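Side-chain contacts in LysR family transcriptional regulator (Vibrio vulnificus, PDB 5B7H), which probably acts as a LysR-type, peroxide-responsive transcription factor that binds DNA, this chain being its regulatory domain: residues C32-E37 with N209-V214; T25-L30 with L49-T54; L71-E76 with M80-V85; T147-L152 with H172-N177. The protein carries 1 engineered substitution. All blocks are in the same frame, centred on the assembly; numbering follows the deposited sequence.

All four contacts lie in the regulatory domain, which has the periplasmic-binding-protein-like fold of LysR regulators. Interactions 1 and 2 share helix 27-41, their centres about 14 Å apart. Interactions 1, 2 and 4 touch the second subunit, and Glu-51 OE2 of interaction 2 hydrogen-bonds to Ser-148 OG of that subunit. Interaction 3, about 16 Å from interaction 1 between centres, is tied to it by Arg-83, which forms a salt bridge with Glu-213. Asp-33 OD1 of interaction 1 hydrogen-bonds to His-172 NE2 of interaction 4, 2.7 Å away. Interactions 3 and 4 lie on opposite sides of the chain's centre. A sulfate in interaction 2 is bonded to the backbone of Ser-124, the engineered position that replaces a cysteine.

Interaction 1 (C32-E37 with N209-V214); sequences CDLVQE and NQLAEV
Leu-34 and Val-214 meet where helix 27-41 packs on helix 205-217, both covering the sheet of the periplasmic-binding-protein-like regulatory domain. The axes of segments 32-37 and 209-214 run at 114° to one another and approach to 11.5 Å, a spacing bridged by branched side chains while the backbones stay apart. Leu-34 carries its CG anti to the backbone N (chi1 179°), which sends its isobutyl group to the opposite helix although its CB starts off alongside. Methyl CD1 then does the touching: it lies 3.7 Å from Val-214 CG1 and 4.0 Å from Leu-211 CD1. The leucine side chain lies roughly perpendicular to both partners, so a single methyl serves two residues one helical turn apart. Leu-211 also rests on Leu-18, Leu-20 and Leu-196, which continues this apolar layer onto strands 16-22 and 180-198. Val-214 points directly at helix 27-41, and its CG1 is shared with Glu-37, whose CG approaches to 3.7 Å at a slant. The glutamate chain bends at chi2 (79°), so its CG joins the apolar contact while the carboxylate turns aside to a salt bridge with Arg-41. This holds for the conformer described, since Glu-37 adopts two. In the same conformer a water at the margin of the apolar patch may bridge the helices, though which of its bonds form is not settled: it sits 3.0 Å from Glu-37 OE2 and 2.9 Å from the carbonyl oxygen Val-214 O.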
loop_
_atom_site.group_PDB
_atom_site.type_symbol
_atom_site.label_atom_id
_atom_site.label_comp_id
_atom_site.label_asym_id
_atom_site.label_seq_id
_atom_site.Cartn_x
_atom_site.Cartn_y
_atom_site.Cartn_z
ATOM N N CYS A 32 -3.425 -11.672 0.861
ATOM C CA CYS A 32 -2.862 -12.336 2.026
ATOM C C CYS A 32 -3.649 -13.609 2.296
ATOM O O CYS A 32 -3.072 -14.690 2.513
ATOM C CB CYS A 32 -2.983 -11.415 3.252
ATOM S SG CYS A 32 -1.960 -9.920 3.206
ATOM N N ASP A 33 -4.990 -13.490 2.255
ATOM C CA ASP A 33 -5.859 -14.637 2.538
ATOM C C ASP A 33 -5.733 -15.680 1.434
ATOM O O ASP A 33 -5.696 -16.893 1.707
ATOM C CB ASP A 33 -7.332 -14.180 2.600
ATOM C CG ASP A 33 -7.618 -13.141 3.689
ATOM O OD1 ASP A 33 -8.472 -12.250 3.400
ATOM O OD2 ASP A 33 -7.032 -13.233 4.797
ATOM N N LEU A 34 -5.653 -15.214 0.180
ATOM C CA LEU A 34 -5.509 -16.126 -0.948
ATOM C C LEU A 34 -4.244 -16.963 -0.818
ATOM O O LEU A 34 -4.275 -18.180 -1.012
ATOM C CB LEU A 34 -5.582 -15.335 -2.271
ATOM C CG LEU A 34 -5.417 -16.227 -3.509
ATOM C CD1 LEU A 34 -6.497 -17.290 -3.637
ATOM C CD2 LEU A 34 -5.388 -15.297 -4.799
ATOM N N VAL A 35 -3.111 -16.325 -0.502
ATOM C CA VAL A 35 -1.862 -17.077 -0.395
ATOM C C VAL A 35 -1.947 -18.122 0.723
ATOM O O VAL A 35 -1.498 -19.257 0.547
ATOM C CB VAL A 35 -0.679 -16.107 -0.208
ATOM C CG1 VAL A 35 0.588 -16.835 0.343
ATOM C CG2 VAL A 35 -0.390 -15.351 -1.512
ATOM N N GLN A 36 -2.509 -17.770 1.893
ATOM C CA GLN A 36 -2.606 -18.804 2.914
ATOM C C GLN A 36 -3.488 -19.969 2.474
ATOM O O GLN A 36 -3.206 -21.123 2.805
ATOM C CB GLN A 36 -3.163 -18.211 4.183
ATOM C CG GLN A 36 -2.244 -17.176 4.809
ATOM C CD GLN A 36 -0.839 -17.729 5.051
ATOM O OE1 GLN A 36 -0.657 -18.699 5.783
ATOM N NE2 GLN A 36 0.174 -17.084 4.454
ATOM N N GLU A 37 -4.561 -19.684 1.732
ATOM C CA GLU A 37 -5.430 -20.764 1.295
ATOM C C GLU A 37 -4.750 -21.639 0.242
ATOM O O GLU A 37 -4.805 -22.866 0.329
ATOM C CB GLU A 37 -6.739 -20.188 0.766
ATOM C CG GLU A 37 -7.749 -21.230 0.357
ATOM C CD GLU A 37 -8.507 -21.844 1.528
ATOM O OE1 GLU A 37 -8.026 -21.799 2.686
ATOM O OE2 GLU A 37 -9.601 -22.388 1.268
ATOM N N ASN A 209 -10.865 -20.993 -13.266
ATOM C CA ASN A 209 -12.145 -21.271 -12.625
ATOM C C ASN A 209 -11.941 -21.865 -11.229
ATOM O O ASN A 209 -12.681 -21.515 -10.303
ATOM C CB ASN A 209 -13.031 -22.131 -13.536
ATOM C CG ASN A 209 -13.682 -21.313 -14.677
ATOM O OD1 ASN A 209 -14.218 -20.222 -14.470
ATOM N ND2 ASN A 209 -13.632 -21.860 -15.884
ATOM N N GLN A 210 -10.930 -22.729 -11.030
ATOM C CA GLN A 210 -10.635 -23.198 -9.657
ATOM C C GLN A 210 -10.198 -22.055 -8.755
ATOM O O GLN A 210 -10.572 -21.998 -7.582
ATOM C CB GLN A 210 -9.533 -24.257 -9.622
ATOM C CG GLN A 210 -9.953 -25.604 -10.210
ATOM C CD GLN A 210 -8.801 -26.570 -10.359
ATOM O OE1 GLN A 210 -8.151 -26.626 -11.417
ATOM N NE2 GLN A 210 -8.534 -27.343 -9.303
ATOM N N LEU A 211 -9.374 -21.145 -9.280
ATOM C CA LEU A 211 -8.966 -20.002 -8.511
ATOM C C LEU A 211 -10.171 -19.145 -8.157
ATOM O O LEU A 211 -10.239 -18.612 -7.056
ATOM C CB LEU A 211 -7.951 -19.199 -9.340
ATOM C CG LEU A 211 -7.243 -18.132 -8.547
ATOM C CD1 LEU A 211 -6.483 -18.763 -7.377
ATOM C CD2 LEU A 211 -6.273 -17.377 -9.511
ATOM N N ALA A 212 -11.104 -18.958 -9.102
ATOM C CA ALA A 212 -12.285 -18.142 -8.838
ATOM C C ALA A 212 -13.098 -18.727 -7.682
ATOM O O ALA A 212 -13.572 -17.965 -6.822
ATOM C CB ALA A 212 -13.161 -18.072 -10.109
ATOM N N GLU A 213 -13.207 -20.067 -7.616
ATOM C CA GLU A 213 -13.916 -20.702 -6.499
ATOM C C GLU A 213 -13.244 -20.389 -5.172
ATOM O O GLU A 213 -13.922 -20.071 -4.171
ATOM C CB GLU A 213 -13.951 -22.214 -6.696
ATOM C CG GLU A 213 -14.624 -22.640 -7.996
ATOM C CD GLU A 213 -16.101 -22.309 -8.028
ATOM O OE1 GLU A 213 -16.668 -21.959 -6.964
ATOM O OE2 GLU A 213 -16.695 -22.400 -9.128
ATOM N N VAL A 214 -11.909 -20.463 -5.146
ATOM C CA VAL A 214 -11.163 -20.162 -3.918
ATOM C C VAL A 214 -11.386 -18.720 -3.471
ATOM O O VAL A 214 -11.694 -18.437 -2.304
ATOM C CB VAL A 214 -9.661 -20.436 -4.138
ATOM C CG1 VAL A 214 -8.888 -19.965 -2.912
ATOM C CG2 VAL A 214 -9.406 -21.928 -4.351
HETATM O O HOH W 1 -10.980 -20.178 -0.153
#

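Interaction 2 (T25-L30 with L49-T54); sequences TIAPFL and LREDTT. With SO4 (sulfate ion), chain C.
Ala-27 and Glu-51 touch inside a beta-alpha-beta crossover, in which strand 16-22 leads through helix 27-41 to strand 45-51. The Ala-27 methyl points toward the glutamate and meets its carboxylate: CB is 3.5 Å from Glu-51 OE2 and 4.0 Å from Glu-51 CD. Pro-28 CD is a looser neighbour, 4.5 Å from the same Glu-51 OE2. An extended glutamate chain, with chi1 at 179° and chi2 at 176°, carries the carboxylate straight from the strand end to the helix. The polar partner of OE2 belongs to the second subunit: Ser-148 OG of that chain bonds to it, and Thr-147 OG1 of the same chain bonds to the backbone N of Glu-51. The alanine methyl thus packs beside a carboxylate engaged at the dimer interface. One shell further out, Phe-29 is backed by its neighbour, Pro-28 CB lying over the centre of one ring face. Beyond Glu-51 the chain turns into helix 54-62: Thr-53 N donates to Asp-52 OD2 on its anti side at 2.8 Å, 24° out of the carboxylate plane, and Thr-53, the N-cap, accepts from Asn-56 N through OG1. On the other segment Thr-25 binds a sulfate, probably from the crystallisation liquor, which is also held by His-123 ND1 and by the backbone N atoms of Ser-124 (engineered) and Leu-125. Arg-192 NH1 also bonds to Thr-25 OG1. Thr-25 grips one sulfate oxygen twice: its N is 2.9 Å and its OG1 2.7 Å from O3.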
loop_
_atom_site.group_PDB
_atom_site.type_symbol
_atom_site.label_atom_id
_atom_site.label_comp_id
_atom_site.label_asym_id
_atom_site.label_seq_id
_atom_site.Cartn_x
_atom_site.Cartn_y
_atom_site.Cartn_z
ATOM N N THR A 25 -6.291 -1.268 -4.173
ATOM C CA THR A 25 -7.264 -1.316 -3.062
ATOM C C THR A 25 -7.805 -2.717 -2.820
ATOM O O THR A 25 -8.759 -2.879 -2.033
ATOM C CB THR A 25 -8.418 -0.325 -3.278
ATOM O OG1 THR A 25 -9.160 -0.646 -4.466
ATOM C CG2 THR A 25 -7.872 1.109 -3.364
ATOM N N ILE A 26 -7.260 -3.740 -3.493
ATOM C CA ILE A 26 -7.562 -5.132 -3.190
ATOM C C ILE A 26 -6.311 -5.867 -2.734
ATOM O O ILE A 26 -6.346 -6.599 -1.738
ATOM C CB ILE A 26 -8.196 -5.859 -4.406
ATOM C CG1 ILE A 26 -9.532 -5.213 -4.807
ATOM C CG2 ILE A 26 -8.370 -7.350 -4.074
ATOM C CD1 ILE A 26 -10.109 -5.856 -6.083
ATOM N N ALA A 27 -5.190 -5.651 -3.430
ATOM C CA ALA A 27 -3.994 -6.488 -3.254
ATOM C C ALA A 27 -3.512 -6.623 -1.811
ATOM O O ALA A 27 -3.233 -7.765 -1.397
ATOM C CB ALA A 27 -2.862 -5.990 -4.159
ATOM N N PRO A 28 -3.405 -5.550 -1.017
ATOM C CA PRO A 28 -2.851 -5.698 0.343
ATOM C C PRO A 28 -3.745 -6.522 1.243
ATOM O O PRO A 28 -3.285 -6.909 2.313
ATOM C CB PRO A 28 -2.777 -4.263 0.868
ATOM C CG PRO A 28 -2.885 -3.385 -0.333
ATOM C CD PRO A 28 -3.752 -4.149 -1.321
ATOM N N PHE A 29 -5.025 -6.699 0.894
ATOM C CA PHE A 29 -5.993 -7.296 1.809
ATOM C C PHE A 29 -6.281 -8.724 1.354
ATOM O O PHE A 29 -5.781 -9.685 1.955
ATOM C CB PHE A 29 -7.225 -6.387 1.829
ATOM C CG PHE A 29 -6.864 -4.890 1.917
ATOM C CD1 PHE A 29 -6.138 -4.392 3.013
ATOM C CD2 PHE A 29 -7.200 -4.031 0.890
ATOM C CE1 PHE A 29 -5.794 -3.043 3.097
ATOM C CE2 PHE A 29 -6.862 -2.688 0.955
ATOM C CZ PHE A 29 -6.144 -2.189 2.061
ATOM N N LEU A 30 -6.970 -8.889 0.231
ATOM C CA LEU A 30 -7.438 -10.202 -0.186
ATOM C C LEU A 30 -6.305 -11.165 -0.498
ATOM O O LEU A 30 -6.447 -12.381 -0.280
ATOM C CB LEU A 30 -8.321 -10.019 -1.423
ATOM C CG LEU A 30 -8.810 -11.245 -2.167
ATOM C CD1 LEU A 30 -9.779 -12.041 -1.293
ATOM C CD2 LEU A 30 -9.525 -10.797 -3.481
ATOM N N LEU A 49 3.191 -12.106 -8.417
ATOM C CA LEU A 49 2.174 -11.088 -8.184
ATOM C C LEU A 49 2.615 -9.747 -8.737
ATOM O O LEU A 49 3.785 -9.354 -8.576
ATOM C CB LEU A 49 1.847 -10.925 -6.676
ATOM C CG LEU A 49 1.262 -12.179 -6.035
ATOM C CD1 LEU A 49 1.113 -11.874 -4.540
ATOM C CD2 LEU A 49 -0.111 -12.410 -6.614
ATOM N N ARG A 50 1.679 -9.014 -9.340
ATOM C CA ARG A 50 1.898 -7.651 -9.816
ATOM C C ARG A 50 0.791 -6.752 -9.318
ATOM O O ARG A 50 -0.392 -7.090 -9.463
ATOM C CB ARG A 50 1.859 -7.673 -11.355
ATOM C CG ARG A 50 1.693 -6.314 -11.998
ATOM C CD ARG A 50 2.955 -5.540 -12.042
ATOM N NE ARG A 50 4.016 -6.375 -12.593
ATOM C CZ ARG A 50 4.186 -6.674 -13.891
ATOM N NH1 ARG A 50 3.355 -6.190 -14.841
ATOM N NH2 ARG A 50 5.196 -7.489 -14.243
ATOM N N GLU A 51 1.141 -5.633 -8.689
ATOM C CA GLU A 51 0.167 -4.654 -8.247
ATOM C C GLU A 51 0.271 -3.445 -9.167
ATOM O O GLU A 51 1.366 -2.895 -9.377
ATOM C CB GLU A 51 0.428 -4.269 -6.780
ATOM C CG GLU A 51 -0.569 -3.234 -6.292
ATOM C CD GLU A 51 -0.406 -2.893 -4.804
ATOM O OE1 GLU A 51 -0.506 -1.674 -4.494
ATOM O OE2 GLU A 51 -0.159 -3.789 -3.985
ATOM N N ASP A 52 -0.871 -3.014 -9.711
ATOM C CA ASP A 52 -0.830 -1.890 -10.656
ATOM C C ASP A 52 -2.267 -1.400 -10.813
ATOM O O ASP A 52 -3.206 -2.050 -10.343
ATOM C CB ASP A 52 -0.202 -2.257 -12.024
ATOM C CG ASP A 52 0.534 -1.078 -12.715
ATOM O OD1 ASP A 52 1.420 -1.378 -13.570
ATOM O OD2 ASP A 52 0.226 0.138 -12.435
ATOM N N THR A 53 -2.394 -0.242 -11.495
ATOM C CA THR A 53 -3.684 0.381 -11.821
ATOM C C THR A 53 -4.460 -0.519 -12.785
ATOM O O THR A 53 -3.857 -1.256 -13.560
ATOM C CB THR A 53 -3.431 1.723 -12.604
ATOM O OG1 THR A 53 -2.994 1.524 -14.006
ATOM C CG2 THR A 53 -2.505 2.503 -12.012
ATOM N N THR A 54 -5.796 -0.362 -12.798
ATOM C CA THR A 54 -6.640 -1.168 -13.705
ATOM C C THR A 54 -6.177 -1.089 -15.162
ATOM O O THR A 54 -5.998 -2.119 -15.822
ATOM C CB THR A 54 -8.107 -0.738 -13.583
ATOM O OG1 THR A 54 -8.572 -1.011 -12.272
ATOM C CG2 THR A 54 -9.008 -1.498 -14.572
HETATM S S SO4 C . -7.646 1.265 -7.113
HETATM O O1 SO4 C . -8.067 0.992 -8.553
HETATM O O2 SO4 C . -8.695 2.146 -6.541
HETATM O O3 SO4 C . -7.513 -0.019 -6.450
HETATM O O4 SO4 C . -6.364 1.939 -7.132
#

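Interaction 3 (L71-E76 with M80-V85); sequences LALPVE and MESRVV
Leu-73 and Val-84 supply the apolar part of this contact, Leu-73 CD1 lying 3.9 Å from Val-84 CG2. The two side chains lie alongside each other, running opposite ways and meeting methyl to methyl. Leu-73 keeps its CG beside the backbone N (chi1 -64°), and its CD1 is the branch that reaches over. A second approach is of mixed kind: the same CD1 is 4.3 Å from Ser-82 OG, a looser van der Waals neighbour. Backbone pairing comes from elsewhere. Strands 68-73 and 81-95 are not neighbours in the sheet, because strand 180-198 runs between them; Leu-73 makes backbone hydrogen bonds with Asp-193, and Arg-83 with Leu-196. Ser-82 and Val-84 both reach Leu-73, while Arg-83 between them points away, and its guanidinium group forms a salt bridge with Glu-213 and a hydrogen bond with Asn-209 OD1 of helix 205-217. Just after Leu-73 the peptide bond to Pro-74 is cis, where the strand ends. With one buried leucine against an exposed valine and a serine, the contact across strand 180-198 is one of dispersion, with partial burial of the leucine methyl, and has no directional bonds between the segments.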
loop_
_atom_site.group_PDB
_atom_site.type_symbol
_atom_site.label_atom_id
_atom_site.label_comp_id
_atom_site.label_asym_id
_atom_site.label_seq_id
_atom_site.Cartn_x
_atom_site.Cartn_y
_atom_site.Cartn_z
ATOM N N LEU A 71 -9.755 -7.839 -10.202
ATOM C CA LEU A 71 -10.143 -6.447 -10.366
ATOM C C LEU A 71 -11.411 -6.180 -9.581
ATOM O O LEU A 71 -12.162 -7.088 -9.225
ATOM C CB LEU A 71 -10.450 -6.139 -11.858
ATOM C CG LEU A 71 -9.318 -6.278 -12.897
ATOM C CD1 LEU A 71 -9.757 -5.787 -14.248
ATOM C CD2 LEU A 71 -8.110 -5.477 -12.437
ATOM N N ALA A 72 -11.645 -4.893 -9.321
ATOM C CA ALA A 72 -12.992 -4.420 -8.987
ATOM C C ALA A 72 -13.769 -4.134 -10.275
ATOM O O ALA A 72 -13.246 -3.513 -11.209
ATOM C CB ALA A 72 -12.908 -3.172 -8.097
ATOM N N LEU A 73 -15.003 -4.644 -10.336
ATOM C CA LEU A 73 -15.841 -4.498 -11.515
ATOM C C LEU A 73 -17.085 -3.683 -11.162
ATOM O O LEU A 73 -17.506 -3.655 -10.006
ATOM C CB LEU A 73 -16.242 -5.888 -12.039
ATOM C CG LEU A 73 -15.070 -6.761 -12.529
ATOM C CD1 LEU A 73 -15.709 -8.093 -13.035
ATOM C CD2 LEU A 73 -14.204 -6.144 -13.631
ATOM N N PRO A 74 -17.707 -3.003 -12.134
ATOM C CA PRO A 74 -17.368 -2.997 -13.546
ATOM C C PRO A 74 -16.313 -1.984 -13.897
ATOM O O PRO A 74 -16.250 -0.834 -13.354
ATOM C CB PRO A 74 -18.693 -2.599 -14.208
ATOM C CG PRO A 74 -19.338 -1.665 -13.199
ATOM C CD PRO A 74 -18.927 -2.206 -11.832
ATOM N N VAL A 75 -15.470 -2.396 -14.835
ATOM C CA VAL A 75 -14.538 -1.509 -15.537
ATOM C C VAL A 75 -14.541 -1.992 -16.988
ATOM O O VAL A 75 -15.048 -3.061 -17.297
ATOM C CB VAL A 75 -13.119 -1.495 -14.948
ATOM C CG1 VAL A 75 -13.122 -0.890 -13.537
ATOM C CG2 VAL A 75 -12.529 -2.902 -14.850
ATOM N N GLU A 76 -14.084 -1.149 -17.908
ATOM C CA GLU A 76 -14.116 -1.549 -19.317
ATOM C C GLU A 76 -13.093 -2.662 -19.549
ATOM O O GLU A 76 -11.894 -2.469 -19.358
ATOM C CB GLU A 76 -13.812 -0.361 -20.228
ATOM C CG GLU A 76 -14.958 0.119 -21.092
ATOM C CD GLU A 76 -15.609 -0.966 -21.962
ATOM O OE1 GLU A 76 -14.993 -2.005 -22.281
ATOM O OE2 GLU A 76 -16.766 -0.755 -22.354
ATOM N N MET A 80 -12.100 -9.401 -23.029
ATOM C CA MET A 80 -11.608 -10.345 -22.026
ATOM C C MET A 80 -12.744 -11.203 -21.486
ATOM O O MET A 80 -13.940 -10.955 -21.712
ATOM C CB MET A 80 -10.954 -9.617 -20.846
ATOM C CG MET A 80 -9.840 -8.623 -21.211
ATOM S SD MET A 80 -8.377 -9.542 -21.944
ATOM C CE MET A 80 -8.649 -9.152 -23.648
ATOM N N GLU A 81 -12.380 -12.260 -20.801
ATOM C CA GLU A 81 -13.372 -13.082 -20.149
ATOM C C GLU A 81 -13.307 -12.729 -18.667
ATOM O O GLU A 81 -12.241 -12.432 -18.139
ATOM C CB GLU A 81 -12.942 -14.501 -20.443
ATOM C CG GLU A 81 -13.641 -15.568 -19.872
ATOM C CD GLU A 81 -13.898 -16.529 -20.990
ATOM O OE1 GLU A 81 -13.222 -16.420 -22.039
ATOM O OE2 GLU A 81 -14.792 -17.354 -20.843
ATOM N N SER A 82 -14.447 -12.684 -18.007
ATOM C CA SER A 82 -14.488 -12.345 -16.586
ATOM C C SER A 82 -15.489 -13.178 -15.836
ATOM O O SER A 82 -16.438 -13.713 -16.385
ATOM C CB SER A 82 -14.682 -10.859 -16.328
ATOM O OG SER A 82 -15.996 -10.502 -16.615
ATOM N N ARG A 83 -15.260 -13.257 -14.532
ATOM C CA ARG A 83 -16.134 -13.972 -13.628
ATOM C C ARG A 83 -16.185 -13.175 -12.333
ATOM O O ARG A 83 -15.145 -13.009 -11.691
ATOM C CB ARG A 83 -15.555 -15.366 -13.342
ATOM C CG ARG A 83 -16.421 -16.186 -12.450
ATOM C CD ARG A 83 -16.060 -17.682 -12.585
ATOM N NE ARG A 83 -16.671 -18.383 -11.500
ATOM C CZ ARG A 83 -16.531 -19.666 -11.288
ATOM N NH1 ARG A 83 -15.738 -20.383 -12.090
ATOM N NH2 ARG A 83 -17.129 -20.192 -10.226
ATOM N N VAL A 84 -17.362 -12.712 -11.934
ATOM C CA VAL A 84 -17.549 -12.058 -10.644
ATOM C C VAL A 84 -17.588 -13.125 -9.563
ATOM O O VAL A 84 -18.297 -14.128 -9.688
ATOM C CB VAL A 84 -18.850 -11.265 -10.646
ATOM C CG1 VAL A 84 -19.206 -10.767 -9.237
ATOM C CG2 VAL A 84 -18.712 -10.103 -11.636
ATOM N N VAL A 85 -16.837 -12.899 -8.488
ATOM C CA VAL A 85 -16.674 -13.908 -7.441
ATOM C C VAL A 85 -17.189 -13.453 -6.102
ATOM O O VAL A 85 -17.348 -14.296 -5.202
ATOM C CB VAL A 85 -15.194 -14.340 -7.306
ATOM C CG1 VAL A 85 -14.756 -15.121 -8.588
ATOM C CG2 VAL A 85 -14.243 -13.108 -7.067
#

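Interaction 4 (T147-L152 with H172-N177); sequences TSLHTL and HGLLDN
Leu-174 sets its CG anti to the backbone N (chi1 -176°), which carries both methyls to the helix start, where Leu-149 and His-150 receive one each. His-150 turns its CG beside the backbone N (chi1 -57°), bringing the imidazole to the leucine; CD2 of His-150 comes to 3.4 Å from Leu-174 CD1, and the leucine stands nearly square to the histidine side chain. The methyl meets the ring obliquely. The other branch, Leu-174 CD2, packs 3.9 Å from Leu-149 CG. Leu-174 sits in a turn: Gly-173, with positive phi, closes helix 167-171 as the C-prime residue of a Schellman motif, and a type I turn from Gly-173 to Asp-176 follows. Ser-148 is the N-cap of the facing helix, its OG accepting from Thr-151 N at 3.1 Å. The histidine ring also meets His-150 of the second subunit, their planes about 10° apart, so the leucine touches a residue that also lies at the dimer interface. The loop after helix 167-171 is in this way laid against the N-terminal turn of helix 149-157, with Leu-149 also reaching Phe-29 of helix 27-41 and Ile-165 of strand 163-166.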
loop_
_atom_site.group_PDB
_atom_site.type_symbol
_atom_site.label_atom_id
_atom_site.label_comp_id
_atom_site.label_asym_id
_atom_site.label_seq_id
_atom_site.Cartn_x
_atom_site.Cartn_y
_atom_site.Cartn_z
ATOM N N THR A 147 -3.672 9.840 -3.206
ATOM C CA THR A 147 -2.944 8.976 -4.124
ATOM C C THR A 147 -2.712 7.560 -3.589
ATOM O O THR A 147 -2.146 6.736 -4.307
ATOM C CB THR A 147 -1.634 9.670 -4.512
ATOM O OG1 THR A 147 -1.112 10.263 -3.309
ATOM C CG2 THR A 147 -1.960 10.812 -5.443
ATOM N N SER A 148 -3.164 7.241 -2.383
ATOM C CA SER A 148 -3.147 5.852 -1.914
ATOM C C SER A 148 -4.229 5.711 -0.848
ATOM O O SER A 148 -4.601 6.689 -0.166
ATOM C CB SER A 148 -1.768 5.461 -1.332
ATOM O OG SER A 148 -1.541 6.064 -0.061
ATOM N N LEU A 149 -4.745 4.483 -0.694
ATOM C CA LEU A 149 -5.772 4.309 0.311
ATOM C C LEU A 149 -5.214 4.565 1.724
ATOM O O LEU A 149 -5.946 5.109 2.567
ATOM C CB LEU A 149 -6.307 2.877 0.181
ATOM C CG LEU A 149 -7.504 2.502 1.087
ATOM C CD1 LEU A 149 -8.675 3.408 0.874
ATOM C CD2 LEU A 149 -7.939 1.030 0.866
ATOM N N HIS A 150 -3.951 4.188 2.010
ATOM C CA HIS A 150 -3.426 4.432 3.359
ATOM C C HIS A 150 -3.358 5.910 3.660
ATOM O O HIS A 150 -3.691 6.341 4.777
ATOM C CB HIS A 150 -2.017 3.867 3.469
ATOM C CG HIS A 150 -1.962 2.426 3.140
ATOM N ND1 HIS A 150 -1.810 1.970 1.842
ATOM C CD2 HIS A 150 -2.112 1.333 3.923
ATOM C CE1 HIS A 150 -1.845 0.645 1.850
ATOM N NE2 HIS A 150 -2.032 0.234 3.099
ATOM N N THR A 151 -2.906 6.705 2.691
ATOM C CA THR A 151 -2.765 8.141 2.983
ATOM C C THR A 151 -4.122 8.839 2.998
ATOM O O THR A 151 -4.319 9.806 3.752
ATOM C CB THR A 151 -1.762 8.832 2.056
ATOM O OG1 THR A 151 -2.157 8.650 0.687
ATOM C CG2 THR A 151 -0.332 8.336 2.284
ATOM N N LEU A 152 -5.080 8.329 2.227
ATOM C CA LEU A 152 -6.447 8.817 2.331
ATOM C C LEU A 152 -6.988 8.626 3.743
ATOM O O LEU A 152 -7.552 9.562 4.357
ATOM C CB LEU A 152 -7.304 8.061 1.318
ATOM C CG LEU A 152 -8.807 8.318 1.293
ATOM C CD1 LEU A 152 -9.091 9.780 1.066
ATOM C CD2 LEU A 152 -9.410 7.419 0.180
ATOM N N HIS A 172 -8.928 -6.278 7.434
ATOM C CA HIS A 172 -7.482 -6.485 7.448
ATOM C C HIS A 172 -6.735 -5.456 8.274
ATOM O O HIS A 172 -5.498 -5.347 8.172
ATOM C CB HIS A 172 -6.970 -6.590 6.008
ATOM C CG HIS A 172 -7.116 -7.971 5.456
ATOM N ND1 HIS A 172 -6.161 -8.950 5.655
ATOM C CD2 HIS A 172 -8.129 -8.560 4.771
ATOM C CE1 HIS A 172 -6.585 -10.085 5.117
ATOM N NE2 HIS A 172 -7.765 -9.874 4.563
ATOM N N GLY A 173 -7.447 -4.720 9.100
ATOM C CA GLY A 173 -6.822 -3.876 10.101
ATOM C C GLY A 173 -6.381 -2.491 9.658
ATOM O O GLY A 173 -5.584 -1.866 10.366
ATOM N N LEU A 174 -6.825 -2.011 8.494
ATOM C CA LEU A 174 -6.322 -0.732 7.992
ATOM C C LEU A 174 -6.588 0.381 9.005
ATOM O O LEU A 174 -5.789 1.352 9.085
ATOM C CB LEU A 174 -6.996 -0.412 6.643
ATOM C CG LEU A 174 -6.464 0.878 5.979
ATOM C CD1 LEU A 174 -5.017 0.698 5.523
ATOM C CD2 LEU A 174 -7.383 1.179 4.792
ATOM N N LEU A 175 -7.698 0.276 9.764
ATOM C CA LEU A 175 -8.036 1.366 10.676
ATOM C C LEU A 175 -7.401 1.220 12.050
ATOM O O LEU A 175 -7.549 2.130 12.882
ATOM C CB LEU A 175 -9.553 1.483 10.852
ATOM C CG LEU A 175 -10.349 1.371 9.547
ATOM C CD1 LEU A 175 -11.815 1.574 9.871
ATOM C CD2 LEU A 175 -9.912 2.337 8.489
ATOM N N ASP A 176 -6.665 0.156 12.297
ATOM C CA ASP A 176 -6.133 -0.076 13.653
ATOM C C ASP A 176 -5.293 1.105 14.138
ATOM O O ASP A 176 -4.443 1.679 13.409
ATOM C CB ASP A 176 -5.223 -1.292 13.655
ATOM C CG ASP A 176 -5.989 -2.602 13.698
ATOM O OD1 ASP A 176 -7.226 -2.605 13.945
ATOM O OD2 ASP A 176 -5.314 -3.649 13.490
ATOM N N ASN A 177 -5.549 1.483 15.386
ATOM C CA ASN A 177 -4.769 2.505 16.076
ATOM C C ASN A 177 -4.892 3.905 15.454
ATOM O O ASN A 177 -4.138 4.816 15.845
ATOM C CB ASN A 177 -3.295 2.080 16.271
ATOM C CG ASN A 177 -3.187 0.907 17.145
ATOM O OD1 ASN A 177 -3.812 0.895 18.187
ATOM N ND2 ASN A 177 -2.382 -0.082 16.764
#